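Local coordinates for 3-guanidinopropionase (Pseudomonas aeruginosa, PDB 3NIP), which catalyses the manganese-dependent hydrolysis of 3-guanidinopropanoate to urea and beta-alanine, at the interface of chains A and B. Coordinates in Å, arbitrary orientation; residue numbers count along the deposited sequence, not the author numbering. Chains: chain A/B, 3-guanidinopropionase.

The interface of chains A and B. Residues chain A 150, 192-193, 254, 256; chain B 11, 16, 69.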
# COMPACT_ATOMS: atom_id res chain seq x y z
N HIS A 150 22.12 -12.30 10.22
CA HIS A 150 23.30 -11.64 10.82
C HIS A 150 23.78 -12.31 12.10
O HIS A 150 22.99 -12.86 12.88
CB HIS A 150 22.99 -10.18 11.11
CG HIS A 150 22.46 -9.45 9.92
ND1 HIS A 150 21.13 -9.14 9.78
CD2 HIS A 150 23.08 -9.03 8.79
CE1 HIS A 150 20.95 -8.53 8.62
NE2 HIS A 150 22.12 -8.45 8.00
N VAL A 192 29.31 -7.60 3.88
CA VAL A 192 29.85 -7.29 5.21
C VAL A 192 30.85 -6.13 5.19
O VAL A 192 31.23 -5.66 4.11
CB VAL A 192 30.49 -8.55 5.87
CG1 VAL A 192 29.40 -9.55 6.27
CG2 VAL A 192 31.51 -9.21 4.94
N TYR A 193 31.27 -5.66 6.36
CA TYR A 193 32.22 -4.54 6.47
C TYR A 193 33.67 -4.94 6.27
O TYR A 193 34.45 -4.14 5.77
CB TYR A 193 32.10 -3.83 7.82
CG TYR A 193 30.75 -3.24 8.14
CD1 TYR A 193 29.79 -3.99 8.85
CD2 TYR A 193 30.42 -1.94 7.77
CE1 TYR A 193 28.53 -3.44 9.18
CE2 TYR A 193 29.16 -1.39 8.08
CZ TYR A 193 28.22 -2.14 8.78
OH TYR A 193 26.98 -1.61 9.09
N THR A 254 16.51 -4.95 8.53
CA THR A 254 17.73 -5.17 7.78
C THR A 254 17.57 -6.40 6.90
O THR A 254 18.17 -7.47 7.14
CB THR A 254 18.98 -5.26 8.72
OG1 THR A 254 18.92 -4.21 9.69
CG2 THR A 254 20.28 -5.12 7.93
N GLU A 256 18.02 -8.98 3.83
CA GLU A 256 19.05 -9.46 2.92
C GLU A 256 18.34 -10.47 2.01
O GLU A 256 17.68 -11.40 2.49
CB GLU A 256 20.19 -10.17 3.67
CG GLU A 256 20.73 -9.45 4.91
CD GLU A 256 21.65 -8.29 4.58
OE1 GLU A 256 22.03 -8.11 3.41
OE2 GLU A 256 22.02 -7.56 5.51
N ALA B 11 30.04 3.81 7.07
CA ALA B 11 28.86 3.48 7.88
C ALA B 11 29.11 3.44 9.40
O ALA B 11 28.15 3.51 10.18
CB ALA B 11 28.25 2.17 7.41
N ARG B 16 23.10 4.78 7.59
CA ARG B 16 22.76 4.45 6.22
C ARG B 16 21.56 5.23 5.67
O ARG B 16 21.44 5.38 4.45
CB ARG B 16 22.56 2.95 6.06
CG ARG B 16 23.85 2.17 6.12
CD ARG B 16 23.63 0.68 6.14
NE ARG B 16 24.89 -0.00 6.42
CZ ARG B 16 25.89 -0.12 5.54
NH1 ARG B 16 25.78 0.39 4.32
NH2 ARG B 16 27.00 -0.75 5.89
N ARG B 69 26.97 -3.20 1.68
CA ARG B 69 28.20 -3.03 2.44
C ARG B 69 29.43 -3.16 1.53
O ARG B 69 29.28 -3.42 0.34
CB ARG B 69 28.23 -4.02 3.63
CG ARG B 69 26.97 -3.91 4.51
CD ARG B 69 27.07 -4.68 5.83
NE ARG B 69 25.86 -4.52 6.63
CZ ARG B 69 24.71 -5.17 6.42
NH1 ARG B 69 24.59 -6.03 5.42
NH2 ARG B 69 23.67 -4.94 7.21
O HOH W 1 24.17 -2.60 9.10
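B:Arg69 reaches out of its own subunit and sets its guanidinium against A:Glu256, close to the active site of chain A, in this hexamer of the arginase family. Its side chain runs extended from CG to NE (chi3 179°), and this length lets its guanidinium reach A:Glu256 across the interface. The terminal nitrogen NH1 of B:Arg69 forms a salt bridge and nearly straight hydrogen bond to the carboxylate oxygen OE2 of A:Glu256 at 3.0 Å, with that oxygen close to the guanidinium plane. The two planar groups are turned 40° apart, and NH1 comes to the syn side of OE2.

The anti side is taken by the imidazole of A:His150, whose NE2 donates to OE2 of A:Glu256 over 2.6 Å. A carboxylate suits this place because one oxygen can accept both donors. A:His150 is a manganese ligand, A:Glu256 is second shell to the metal, and B:Arg69 lies one step further out. In this family the glutamate of the conserved GTGTPE segment binds the substrate guanidinium; the neighbour's guanidinium might orient A:Glu256 or compete for it, and the structure alone does not show which.

A:Tyr193 supplies the other large part of the patch, pairing an apolar face for methylenes with a polar hydroxyl. Methylene CD of B:Arg69 lies over the ring's rim, 3.9 Å from CE1 of A:Tyr193, with the ring and guanidinium planes 68° apart. CD also packs on CA of A:Val192, so backbone and ring form two walls of a corner round the arginine stem. Water 1 lies 3.0 Å from the hydroxyl OH of A:Tyr193 and also meets NH2 of B:Arg69, which points at it in the guanidinium plane. At the ring edge, the small methyl CB of B:Ala11 fits 3.7 Å from CE2 of A:Tyr193, while B:Arg16 comes tip to tip, its NH2 making a weak hydrogen bond to the phenol oxygen.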